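Probable fimbrial chaperone YadV (Escherichia coli K-12, PDB 5GHU) probably acts as a periplasmic chaperone of the chaperone-usher pathway, folding fimbrial subunits and keeping them ready for assembly at the bacterial surface. Local coordinates at residues R9-S14 / I209-G214; D2-G7 / E24-N29; L151-P156 / K180-F185. One frame throughout, in Å; residues are numbered along the deposited sequence. Where two conformers were deposited one is given.

Contact 1: residues R9-S14 / I209-G214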
ATOM      1  N   ARG A   9      -2.939   6.148  -1.219  1.00 21.32           N
ATOM      2  CA  ARG A   9      -3.028   5.444   0.052  0.65 19.92           C
ATOM      3  C   ARG A   9      -3.635   6.401   1.058  1.00 19.68           C
ATOM      4  O   ARG A   9      -3.735   7.615   0.782  1.00 23.64           O
ATOM      5  CB  ARG A   9      -1.654   4.913   0.553  0.65 18.45           C
ATOM      6  CG  ARG A   9      -0.637   6.063   0.947  0.65 21.20           C
ATOM      7  CD  ARG A   9       0.715   6.060   0.132  0.65 24.28           C
ATOM      8  NE  ARG A   9       1.247   4.731  -0.191  0.65 19.27           N
ATOM      9  CZ  ARG A   9       2.197   3.985   0.396  0.65 27.90           C
ATOM     10  NH1 ARG A   9       2.395   2.841  -0.266  0.65 29.25           N
ATOM     11  NH2 ARG A   9       2.998   4.346   1.466  0.65 19.28           N
ATOM     12  N   VAL A  10      -4.056   5.860   2.197  1.00 19.83           N
ATOM     13  CA  VAL A  10      -4.642   6.683   3.283  1.00 21.36           C
ATOM     14  C   VAL A  10      -3.816   6.434   4.541  1.00 21.47           C
ATOM     15  O   VAL A  10      -3.560   5.285   4.893  1.00 22.70           O
ATOM     16  CB  VAL A  10      -6.112   6.274   3.566  1.00 26.47           C
ATOM     17  CG1 VAL A  10      -6.718   7.214   4.648  1.00 31.24           C
ATOM     18  CG2 VAL A  10      -6.937   6.311   2.307  1.00 28.62           C
ATOM     19  N   ILE A  11      -3.392   7.502   5.237  1.00 19.78           N
ATOM     20  CA  ILE A  11      -2.731   7.339   6.521  1.00 18.52           C
ATOM     21  C   ILE A  11      -3.750   7.663   7.605  1.00 20.05           C
ATOM     22  O   ILE A  11      -4.376   8.751   7.571  1.00 23.44           O
ATOM     23  CB  ILE A  11      -1.510   8.282   6.658  1.00 20.05           C
ATOM     24  CG1 ILE A  11      -0.540   8.089   5.478  1.00 20.95           C
ATOM     25  CG2 ILE A  11      -0.855   8.093   8.018  1.00 22.77           C
ATOM     26  CD1 ILE A  11      -0.008   6.621   5.254  1.00 20.61           C
ATOM     27  N   TYR A  12      -3.942   6.707   8.527  1.00 18.25           N
ATOM     28  CA  TYR A  12      -4.889   6.894   9.643  1.00 18.59           C
ATOM     29  C   TYR A  12      -4.053   6.944  10.925  1.00 21.90           C
ATOM     30  O   TYR A  12      -3.631   5.915  11.411  1.00 19.58           O
ATOM     31  CB  TYR A  12      -5.924   5.747   9.687  1.00 19.98           C
ATOM     32  CG  TYR A  12      -7.097   6.079  10.593  1.00 21.76           C
ATOM     33  CD1 TYR A  12      -6.921   6.280  11.948  1.00 23.01           C
ATOM     34  CD2 TYR A  12      -8.372   6.105  10.084  1.00 20.58           C
ATOM     35  CE1 TYR A  12      -8.006   6.615  12.776  1.00 23.92           C
ATOM     36  CE2 TYR A  12      -9.455   6.407  10.884  1.00 25.74           C
ATOM     37  CZ  TYR A  12      -9.261   6.650  12.232  1.00 27.28           C
ATOM     38  OH  TYR A  12     -10.357   6.967  13.021  1.00 29.68           O
ATOM     39  N   LYS A  13      -3.799   8.160  11.447  1.00 20.35           N
ATOM     40  CA  LYS A  13      -3.037   8.287  12.695  1.00 20.53           C
ATOM     41  C   LYS A  13      -3.946   7.988  13.841  1.00 19.94           C
ATOM     42  O   LYS A  13      -5.105   8.378  13.839  1.00 21.16           O
ATOM     43  CB  LYS A  13      -2.412   9.703  12.774  1.00 17.72           C
ATOM     44  CG  LYS A  13      -1.388   9.904  11.632  1.00 19.82           C
ATOM     45  CD  LYS A  13      -0.721  11.277  11.802  1.00 19.39           C
ATOM     46  CE  LYS A  13       0.228  11.452  10.598  1.00 17.99           C
ATOM     47  NZ  LYS A  13       0.956  12.802  10.728  1.00 20.01           N
ATOM     48  N   SER A  14      -3.431   7.278  14.846  1.00 20.10           N
ATOM     49  CA  SER A  14      -4.313   6.742  15.882  1.00 20.72           C
ATOM     50  C   SER A  14      -5.018   7.792  16.734  1.00 23.62           C
ATOM     51  O   SER A  14      -6.058   7.512  17.356  1.00 25.24           O
ATOM     52  CB  SER A  14      -3.524   5.785  16.779  1.00 27.35           C
ATOM     53  OG  SER A  14      -2.526   6.474  17.514  1.00 25.01           O
ATOM     54  N   ILE A 209       7.615   4.022  -1.572  1.00 17.60           N
ATOM     55  CA  ILE A 209       6.509   4.982  -1.715  1.00 18.25           C
ATOM     56  C   ILE A 209       6.261   5.653  -0.386  1.00 19.09           C
ATOM     57  O   ILE A 209       6.148   4.991   0.631  1.00 20.45           O
ATOM     58  CB  ILE A 209       5.205   4.278  -2.160  1.00 18.75           C
ATOM     59  CG1 ILE A 209       5.517   3.529  -3.464  1.00 21.77           C
ATOM     60  CG2 ILE A 209       4.103   5.360  -2.389  1.00 22.84           C
ATOM     61  CD1 ILE A 209       4.381   2.571  -3.851  1.00 22.48           C
ATOM     62  N   ASN A 210       6.245   6.986  -0.406  1.00 17.08           N
ATOM     63  CA  ASN A 210       6.017   7.693   0.840  1.00 16.50           C
ATOM     64  C   ASN A 210       4.535   7.910   1.142  1.00 20.09           C
ATOM     65  O   ASN A 210       3.640   7.419   0.446  1.00 18.73           O
ATOM     66  CB  ASN A 210       6.810   9.014   0.871  1.00 16.69           C
ATOM     67  CG  ASN A 210       6.234  10.065  -0.069  1.00 20.42           C
ATOM     68  OD1 ASN A 210       5.070  10.056  -0.383  1.00 19.97           O
ATOM     69  ND2 ASN A 210       7.109  10.970  -0.567  1.00 26.27           N
ATOM     70  N   ASP A 211       4.250   8.578   2.264  1.00 16.53           N
ATOM     71  CA  ASP A 211       2.849   8.716   2.704  1.00 18.92           C
ATOM     72  C   ASP A 211       1.942   9.409   1.710  1.00 19.85           C
ATOM     73  O   ASP A 211       0.697   9.297   1.783  1.00 21.44           O
ATOM     74  CB  ASP A 211       2.748   9.533   3.999  1.00 16.92           C
ATOM     75  CG  ASP A 211       3.235   8.791   5.247  1.00 20.06           C
ATOM     76  OD1 ASP A 211       3.371   7.549   5.219  1.00 20.27           O
ATOM     77  OD2 ASP A 211       3.392   9.471   6.297  1.00 19.07           O
ATOM     78  N   PHE A 212       2.562  10.163   0.817  1.00 20.93           N
ATOM     79  CA  PHE A 212       1.866  11.069  -0.087  1.00 23.34           C
ATOM     80  C   PHE A 212       1.886  10.481  -1.469  1.00 26.10           C
ATOM     81  O   PHE A 212       1.453  11.153  -2.438  1.00 31.24           O
ATOM     82  CB  PHE A 212       2.537  12.485  -0.020  1.00 22.38           C
ATOM     83  CG  PHE A 212       2.843  12.908   1.401  1.00 22.67           C
ATOM     84  CD1 PHE A 212       1.836  13.369   2.223  1.00 35.02           C
ATOM     85  CD2 PHE A 212       4.114  12.729   1.951  1.00 28.62           C
ATOM     86  CE1 PHE A 212       2.116  13.701   3.565  1.00 34.87           C
ATOM     87  CE2 PHE A 212       4.375  13.036   3.308  1.00 29.35           C
ATOM     88  CZ  PHE A 212       3.376  13.508   4.092  1.00 30.55           C
ATOM     89  N   GLY A 213       2.416   9.259  -1.585  1.00 21.11           N
ATOM     90  CA  GLY A 213       2.455   8.558  -2.867  1.00 22.13           C
ATOM     91  C   GLY A 213       3.672   8.851  -3.703  1.00 25.18           C
ATOM     92  O   GLY A 213       3.779   8.265  -4.812  1.00 27.59           O
ATOM     93  N   GLY A 214       4.570   9.674  -3.178  1.00 23.53           N
ATOM     94  CA  GLY A 214       5.792  10.112  -3.860  1.00 23.48           C
ATOM     95  C   GLY A 214       6.885   9.068  -3.686  1.00 20.80           C
ATOM     96  O   GLY A 214       6.762   8.135  -2.888  1.00 23.78           O
TER
HETATM   97  O   HOH W   1      -1.423   9.559  -0.177  1.00 39.55           O
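R9 reaches from strand 9-13 to I209, N210 and D211, where a tight turn follows strand 203-209. R9 was modelled in two conformations; its contacts are those of one of them, and the other may differ. From CB, which points at the turn, CG takes the crowded position between the backbone N and the carbonyl carbon (chi1 67°) and meets the carbonyl O of D211 at 3.6 Å. The chain then bends, and CD comes 3.2 Å from N210 O. NE lies 3.7 Å from that same oxygen and as far from CG2 of I209. At the tip the guanidinium is laid over the I209 side chain: CG2 sits 3.5 Å above its plane, over the centre, while NH1 also touches I209 CB. NH2 is near I209 O, but at an angle too poor for a hydrogen bond.

Two residues on, I11 meets D211 with the side chains crossing at about a right angle. CD1 of I11 touches D211 OD1 at 3.5 Å, and its CG1 lies against the carboxylate carbon; OD1 is also salt-bridged to R123 of the neighbouring strand. A water bridges the backbones, donating to R9 O at 3.2 Å and to D211 O at 2.9 Å.

The turn is braced from within. N210 OD1 accepts from F212 N at 2.8 Å, an Asx turn, and from G214 N, the two donors approaching from opposite faces of the amide. N210 to G213 form a type I turn, and G213, at positive phi (88°), completes a G1 bulge. A hairpin tip of the C-terminal domain thus touches an edge strand of the N-terminal one, at the angle between the two immunoglobulin-like domains of the PapD fold.

Contact 2: residues D2-G7 / E24-N29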
ATOM      1  N   ASP A   2     -14.716   4.712 -13.577  1.00 44.22           N
ATOM      2  CA  ASP A   2     -15.173   6.104 -13.608  1.00 38.59           C
ATOM      3  C   ASP A   2     -14.982   6.792 -12.283  1.00 39.93           C
ATOM      4  O   ASP A   2     -14.769   7.997 -12.212  1.00 40.05           O
ATOM      5  CB  ASP A   2     -16.642   6.182 -13.978  1.00 41.90           C
ATOM      6  CG  ASP A   2     -16.873   6.039 -15.450  1.00 49.91           C
ATOM      7  OD1 ASP A   2     -15.913   6.215 -16.222  1.00 54.87           O
ATOM      8  OD2 ASP A   2     -18.018   5.754 -15.831  1.00 51.54           O
ATOM      9  N   ILE A   3     -15.112   6.033 -11.211  1.00 36.47           N
ATOM     10  CA  ILE A   3     -14.843   6.579  -9.888  1.00 35.63           C
ATOM     11  C   ILE A   3     -13.357   6.610  -9.604  1.00 37.20           C
ATOM     12  O   ILE A   3     -12.662   5.608  -9.735  1.00 36.58           O
ATOM     13  CB  ILE A   3     -15.554   5.771  -8.785  1.00 33.38           C
ATOM     14  CG1 ILE A   3     -17.047   5.657  -9.112  1.00 36.92           C
ATOM     15  CG2 ILE A   3     -15.331   6.426  -7.436  1.00 38.84           C
ATOM     16  CD1 ILE A   3     -17.781   7.031  -9.234  1.00 40.85           C
ATOM     17  N   VAL A   4     -12.880   7.785  -9.235  1.00 30.96           N
ATOM     18  CA  VAL A   4     -11.487   8.019  -8.888  1.00 29.80           C
ATOM     19  C   VAL A   4     -11.353   8.377  -7.417  1.00 31.36           C
ATOM     20  O   VAL A   4     -12.097   9.209  -6.904  1.00 32.33           O
ATOM     21  CB  VAL A   4     -10.899   9.142  -9.762  1.00 36.02           C
ATOM     22  CG1 VAL A   4      -9.468   9.432  -9.357  1.00 46.17           C
ATOM     23  CG2 VAL A   4     -10.983   8.725 -11.220  1.00 41.68           C
ATOM     24  N   ILE A   5     -10.404   7.727  -6.730  1.00 27.38           N
ATOM     25  CA  ILE A   5     -10.104   8.014  -5.362  1.00 24.92           C
ATOM     26  C   ILE A   5      -8.993   9.057  -5.314  1.00 30.10           C
ATOM     27  O   ILE A   5      -7.998   8.939  -6.039  1.00 32.49           O
ATOM     28  CB  ILE A   5      -9.652   6.727  -4.607  1.00 27.06           C
ATOM     29  CG1 ILE A   5     -10.702   5.637  -4.715  1.00 27.94           C
ATOM     30  CG2 ILE A   5      -9.333   7.050  -3.133  1.00 30.41           C
ATOM     31  CD1 ILE A   5     -10.122   4.245  -4.225  1.00 31.42           C
ATOM     32  N   SER A   6      -9.135  10.067  -4.462  1.00 30.20           N
ATOM     33  CA  SER A   6      -8.076  11.085  -4.324  1.00 28.86           C
ATOM     34  C   SER A   6      -6.988  10.510  -3.439  1.00 33.20           C
ATOM     35  O   SER A   6      -7.190  10.292  -2.260  1.00 36.19           O
ATOM     36  CB  SER A   6      -8.616  12.363  -3.732  1.00 32.57           C
ATOM     37  OG  SER A   6      -9.583  12.937  -4.624  1.00 34.94           O
ATOM     38  N   GLY A   7      -5.843  10.204  -4.025  1.00 35.49           N
ATOM     39  CA  GLY A   7      -4.772   9.637  -3.225  1.00 30.53           C
ATOM     40  C   GLY A   7      -4.579   8.167  -3.521  1.00 30.01           C
ATOM     41  O   GLY A   7      -5.540   7.475  -3.872  1.00 31.87           O
ATOM     42  N   GLU A  24     -14.502  10.876  -6.691  1.00 31.11           N
ATOM     43  CA  GLU A  24     -15.054  11.708  -7.763  1.00 31.86           C
ATOM     44  C   GLU A  24     -15.511  10.814  -8.893  1.00 33.29           C
ATOM     45  O   GLU A  24     -14.805   9.880  -9.251  1.00 36.51           O
ATOM     46  CB  GLU A  24     -14.025  12.674  -8.306  1.00 32.94           C
ATOM     47  CG  GLU A  24     -13.544  13.688  -7.277  1.00 40.46           C
ATOM     48  CD  GLU A  24     -14.603  14.780  -7.009  1.00 35.01           C
ATOM     49  OE1 GLU A  24     -15.439  15.038  -7.893  1.00 36.29           O
ATOM     50  OE2 GLU A  24     -14.590  15.362  -5.907  1.00 43.59           O
ATOM     51  N   ASN A  25     -16.658  11.132  -9.467  1.00 31.87           N
ATOM     52  CA  ASN A  25     -17.164  10.432 -10.649  1.00 36.48           C
ATOM     53  C   ASN A  25     -16.753  11.209 -11.890  1.00 36.18           C
ATOM     54  O   ASN A  25     -17.349  12.231 -12.215  1.00 37.26           O
ATOM     55  CB  ASN A  25     -18.677  10.271 -10.562  1.00 37.86           C
ATOM     56  CG  ASN A  25     -19.253   9.476 -11.730  1.00 41.97           C
ATOM     57  OD1 ASN A  25     -18.533   9.150 -12.682  1.00 37.40           O
ATOM     58  ND2 ASN A  25     -20.559   9.196 -11.679  1.00 40.79           N
ATOM     59  N   LYS A  26     -15.714  10.739 -12.567  1.00 39.25           N
ATOM     60  CA  LYS A  26     -15.193  11.404 -13.762  1.00 41.46           C
ATOM     61  C   LYS A  26     -15.982  11.028 -15.011  1.00 45.85           C
ATOM     62  O   LYS A  26     -15.711  11.559 -16.083  1.00 49.48           O
ATOM     63  CB  LYS A  26     -13.719  11.053 -13.985  1.00 47.43           C
ATOM     64  CG  LYS A  26     -12.790  11.374 -12.814  1.00 58.76           C
ATOM     65  CD  LYS A  26     -12.699  12.872 -12.534  1.00 73.27           C
ATOM     66  CE  LYS A  26     -12.005  13.616 -13.676  1.00 85.70           C
ATOM     67  NZ  LYS A  26     -11.990  15.105 -13.509  1.00 91.04           N
ATOM     68  N   GLY A  27     -16.942  10.105 -14.877  1.00 41.51           N
ATOM     69  CA  GLY A  27     -17.679   9.564 -16.012  1.00 46.69           C
ATOM     70  C   GLY A  27     -18.866  10.415 -16.416  1.00 49.09           C
ATOM     71  O   GLY A  27     -19.076  11.486 -15.851  1.00 48.46           O
ATOM     72  N   ASN A  28     -19.664   9.945 -17.376  1.00 53.21           N
ATOM     73  CA  ASN A  28     -20.791  10.753 -17.856  1.00 57.87           C
ATOM     74  C   ASN A  28     -22.161  10.343 -17.321  1.00 56.08           C
ATOM     75  O   ASN A  28     -23.151  11.032 -17.536  1.00 61.16           O
ATOM     76  CB  ASN A  28     -20.825  10.731 -19.376  1.00 63.71           C
ATOM     77  CG  ASN A  28     -19.542  11.232 -19.977  1.00 71.73           C
ATOM     78  OD1 ASN A  28     -18.845  10.495 -20.675  1.00 76.63           O
ATOM     79  ND2 ASN A  28     -19.201  12.484 -19.692  1.00 72.95           N
ATOM     80  N   ASN A  29     -22.203   9.228 -16.611  1.00 48.25           N
ATOM     81  CA  ASN A  29     -23.425   8.735 -16.015  1.00 51.98           C
ATOM     82  C   ASN A  29     -23.293   8.616 -14.507  1.00 49.77           C
ATOM     83  O   ASN A  29     -22.179   8.494 -13.995  1.00 50.58           O
ATOM     84  CB  ASN A  29     -23.776   7.383 -16.629  1.00 64.12           C
ATOM     85  CG  ASN A  29     -23.743   7.417 -18.146  1.00 72.78           C
ATOM     86  OD1 ASN A  29     -24.380   8.270 -18.773  1.00 75.20           O
ATOM     87  ND2 ASN A  29     -22.982   6.503 -18.742  1.00 76.65           N
TER
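A short antiparallel ladder, V4 with E24 and I3 with N25, joins edge strand 3-5 to strand 19-25 of the N-terminal immunoglobulin-like domain. V4 and E24 are the hydrogen-bonded pair: V4 N donates to E24 O at 2.8 Å, nearly straight (173°), and E24 N returns a bond to V4 O at 2.9 Å. Beyond the ladder, K26 N binds D2 O at 2.9 Å. In the non-hydrogen-bonded pair, I3 CD1 rests on N25 CB at 3.6 Å, on the face that also packs against L31. The other face carries V4, whose CG2 touches CG of K26 at 3.6 Å before the lysine chain bends off.

N25 shapes the strand's exit. Its CG lies anti to the backbone N (chi1 -177°), and OD1 accepts from G27 N at 2.9 Å, an Asx turn, while ND2 bonds I62 O. The carboxylate carbon of D2 lies 3.7 Å from G27 CA, and the backbone N of D2 and of I3 are both held by E94. The first strand of the chain thus closes one edge of the sheet, as in the switched A strand of immunoglobulin-like folds.

Contact 3: residues L151-P156 / K180-F185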
ATOM      1  N   LEU A 151      15.977 -12.359  -3.238  1.00 24.27           N
ATOM      2  CA  LEU A 151      16.551 -11.578  -2.162  1.00 23.03           C
ATOM      3  C   LEU A 151      15.706 -11.793  -0.938  1.00 23.17           C
ATOM      4  O   LEU A 151      14.482 -11.827  -1.031  1.00 24.87           O
ATOM      5  CB  LEU A 151      16.559 -10.107  -2.475  1.00 20.85           C
ATOM      6  CG  LEU A 151      17.348  -9.855  -3.752  1.00 23.59           C
ATOM      7  CD1 LEU A 151      17.109  -8.439  -4.202  1.00 22.55           C
ATOM      8  CD2 LEU A 151      18.796 -10.014  -3.406  1.00 30.18           C
ATOM      9  N   ARG A 152      16.374 -11.900   0.200  1.00 20.50           N
ATOM     10  CA  ARG A 152      15.647 -11.844   1.476  1.00 19.06           C
ATOM     11  C   ARG A 152      15.821 -10.443   2.050  1.00 19.34           C
ATOM     12  O   ARG A 152      16.946  -9.906   2.098  1.00 21.19           O
ATOM     13  CB  ARG A 152      16.165 -12.901   2.434  1.00 19.22           C
ATOM     14  CG  ARG A 152      15.477 -12.899   3.827  1.00 20.57           C
ATOM     15  CD  ARG A 152      16.209 -12.077   4.894  1.00 22.15           C
ATOM     16  NE  ARG A 152      17.485 -12.710   5.249  1.00 20.88           N
ATOM     17  CZ  ARG A 152      18.218 -12.360   6.322  1.00 20.52           C
ATOM     18  NH1 ARG A 152      17.793 -11.399   7.161  1.00 21.15           N
ATOM     19  NH2 ARG A 152      19.367 -13.010   6.576  1.00 21.03           N
ATOM     20  N   VAL A 153      14.721  -9.844   2.445  1.00 17.15           N
ATOM     21  CA  VAL A 153      14.714  -8.450   2.861  1.00 16.28           C
ATOM     22  C   VAL A 153      14.158  -8.413   4.291  1.00 19.82           C
ATOM     23  O   VAL A 153      13.164  -9.084   4.579  1.00 19.79           O
ATOM     24  CB  VAL A 153      13.842  -7.591   1.947  1.00 18.75           C
ATOM     25  CG1 VAL A 153      14.050  -6.058   2.233  1.00 20.63           C
ATOM     26  CG2 VAL A 153      14.197  -7.868   0.467  1.00 20.40           C
ATOM     27  N   THR A 154      14.835  -7.670   5.162  1.00 17.52           N
ATOM     28  CA  THR A 154      14.440  -7.614   6.588  1.00 15.68           C
ATOM     29  C   THR A 154      14.107  -6.182   6.932  1.00 18.03           C
ATOM     30  O   THR A 154      14.913  -5.293   6.675  1.00 18.40           O
ATOM     31  CB  THR A 154      15.572  -8.109   7.440  1.00 18.25           C
ATOM     32  OG1 THR A 154      15.722  -9.526   7.225  1.00 20.28           O
ATOM     33  CG2 THR A 154      15.290  -7.924   8.929  1.00 18.57           C
ATOM     34  N   ASN A 155      12.938  -5.994   7.538  1.00 15.97           N
ATOM     35  CA  ASN A 155      12.460  -4.658   7.970  1.00 16.03           C
ATOM     36  C   ASN A 155      12.529  -4.565   9.478  1.00 16.46           C
ATOM     37  O   ASN A 155      11.717  -5.208  10.140  1.00 17.11           O
ATOM     38  CB  ASN A 155      11.026  -4.499   7.502  1.00 18.18           C
ATOM     39  CG  ASN A 155      10.434  -3.128   7.866  1.00 16.02           C
ATOM     40  OD1 ASN A 155      11.060  -2.299   8.493  1.00 17.12           O
ATOM     41  ND2 ASN A 155       9.222  -2.917   7.382  1.00 17.38           N
ATOM     42  N   PRO A 156      13.475  -3.824   9.999  1.00 16.01           N
ATOM     43  CA  PRO A 156      13.655  -3.706  11.464  1.00 17.40           C
ATOM     44  C   PRO A 156      12.802  -2.600  12.092  1.00 18.02           C
ATOM     45  O   PRO A 156      12.977  -2.337  13.306  1.00 20.54           O
ATOM     46  CB  PRO A 156      15.143  -3.357  11.604  1.00 20.17           C
ATOM     47  CG  PRO A 156      15.389  -2.468  10.374  1.00 19.33           C
ATOM     48  CD  PRO A 156      14.525  -3.068   9.235  1.00 17.56           C
ATOM     49  N   LYS A 180       7.728  -6.448  -3.256  1.00 20.62           N
ATOM     50  CA  LYS A 180       6.536  -6.735  -2.442  1.00 19.89           C
ATOM     51  C   LYS A 180       6.579  -5.787  -1.284  1.00 18.88           C
ATOM     52  O   LYS A 180       7.648  -5.439  -0.809  1.00 20.57           O
ATOM     53  CB  LYS A 180       6.564  -8.161  -1.859  1.00 23.90           C
ATOM     54  CG  LYS A 180       6.478  -9.306  -2.874  1.00 34.47           C
ATOM     55  CD  LYS A 180       6.626 -10.572  -2.026  1.00 46.31           C
ATOM     56  CE  LYS A 180       6.786 -11.869  -2.811  1.00 56.13           C
ATOM     57  NZ  LYS A 180       7.099 -12.938  -1.817  1.00 57.09           N
ATOM     58  N   MET A 181       5.384  -5.457  -0.777  1.00 19.75           N
ATOM     59  CA  MET A 181       5.326  -4.733   0.486  1.00 17.03           C
ATOM     60  C   MET A 181       5.920  -5.569   1.619  1.00 18.81           C
ATOM     61  O   MET A 181       5.686  -6.792   1.685  1.00 21.23           O
ATOM     62  CB  MET A 181       3.858  -4.344   0.776  1.00 19.17           C
ATOM     63  CG  MET A 181       3.781  -3.575   2.073  1.00 23.01           C
ATOM     64  SD  MET A 181       2.114  -2.792   2.298  1.00 22.18           S
ATOM     65  CE  MET A 181       1.077  -4.216   2.418  1.00 23.38           C
ATOM     66  N   ILE A 182       6.652  -4.918   2.517  1.00 16.01           N
ATOM     67  CA  ILE A 182       7.236  -5.637   3.656  1.00 14.61           C
ATOM     68  C   ILE A 182       6.718  -5.038   4.976  1.00 15.50           C
ATOM     69  O   ILE A 182       6.764  -3.832   5.193  1.00 17.63           O
ATOM     70  CB  ILE A 182       8.783  -5.683   3.583  1.00 16.84           C
ATOM     71  CG1 ILE A 182       9.343  -6.485   4.776  1.00 17.95           C
ATOM     72  CG2 ILE A 182       9.435  -4.314   3.432  1.00 20.88           C
ATOM     73  CD1 ILE A 182      10.844  -6.799   4.606  1.00 22.86           C
ATOM     74  N   ALA A 183       6.091  -5.913   5.740  1.00 16.61           N
ATOM     75  CA  ALA A 183       5.472  -5.496   7.018  1.00 16.07           C
ATOM     76  C   ALA A 183       6.490  -5.112   8.063  1.00 16.52           C
ATOM     77  O   ALA A 183       7.658  -5.516   8.020  1.00 17.50           O
ATOM     78  CB  ALA A 183       4.559  -6.665   7.505  1.00 18.71           C
ATOM     79  N   PRO A 184       6.035  -4.358   9.080  1.00 16.01           N
ATOM     80  CA  PRO A 184       6.915  -4.040  10.227  1.00 15.56           C
ATOM     81  C   PRO A 184       7.543  -5.292  10.800  1.00 16.25           C
ATOM     82  O   PRO A 184       6.870  -6.360  10.901  1.00 18.01           O
ATOM     83  CB  PRO A 184       5.974  -3.400  11.269  1.00 18.60           C
ATOM     84  CG  PRO A 184       4.880  -2.774  10.370  1.00 16.79           C
ATOM     85  CD  PRO A 184       4.693  -3.716   9.165  1.00 16.44           C
ATOM     86  N   PHE A 185       8.815  -5.166  11.185  1.00 16.95           N
ATOM     87  CA  PHE A 185       9.435  -6.256  12.006  1.00 15.12           C
ATOM     88  C   PHE A 185       9.307  -7.624  11.372  1.00 15.37           C
ATOM     89  O   PHE A 185       8.938  -8.611  12.064  1.00 19.70           O
ATOM     90  CB  PHE A 185       8.838  -6.281  13.445  1.00 17.04           C
ATOM     91  CG  PHE A 185       8.960  -4.962  14.182  1.00 19.12           C
ATOM     92  CD1 PHE A 185      10.199  -4.349  14.388  1.00 19.38           C
ATOM     93  CD2 PHE A 185       7.809  -4.339  14.616  1.00 19.09           C
ATOM     94  CE1 PHE A 185      10.316  -3.137  15.101  1.00 19.21           C
ATOM     95  CE2 PHE A 185       7.884  -3.119  15.310  1.00 17.96           C
ATOM     96  CZ  PHE A 185       9.107  -2.518  15.562  1.00 19.34           C
TER
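The end of strand 150-155 and the loop leading into strand 186-191 run 39° apart, measured from V153 to P156 and from I182 to F185, and close to a CA separation of 5.0 Å at P156 and F185. N155 and I182 carry most of the contact. The asparagine CG stands anti to the backbone N (chi1 -179°), on the loop side. There ND2 makes two weak bonds, to A183 O at 3.1 Å and to I182 O at 3.4 Å, and an ordinary hydrogen bond to Y159 O; OD1 is bonded by T157 OG1.

I182 comes up beside this amide from the loop. Its CD1 reaches the backbone of the strand, 3.3 Å from V153 O, and lies 3.7 Å from N155 CB. The same methyl meets V153 CG1 at 4.1 Å, the two side chains crossing obliquely. Next to V153 stand W140 and M190, so the isoleucine tip adds to a buried apolar patch.

F185, more exposed, folds back: its CB points off, but CE1 of the ring comes 3.3 Å from P156 O. Its backbone is in a left-handed conformation, and its CA makes a CA-H...O contact of 3.1 Å with N155 O.

Chemically, the join sets an apolar contact, I182 on V153, beside a buried amide. The loop's carbonyls bind N155 only weakly, so the amide is probably held mainly by Y159 and T157, with the loop adding to it.

In the fold
Contacts 1 and 2 bear on the strands of the N-terminal immunoglobulin-like domain, with centres 21 Å apart; they cross along the chain, residues 2-7 running on into 9-14. The chain's start therefore supplies two edge strands of that domain, strand 3-5 beside 19-25 and strand 9-13 parallel to 114-123. Contact 3 belongs to the C-terminal domain, nested within the loop that contact 1 closes, 18 Å from contact 1 and 34 Å from contact 2 between centres. Contacts 2 and 3 each lie within one domain, on opposite sides of the chain's centre, whereas contact 1 spans the two, at the angle between them.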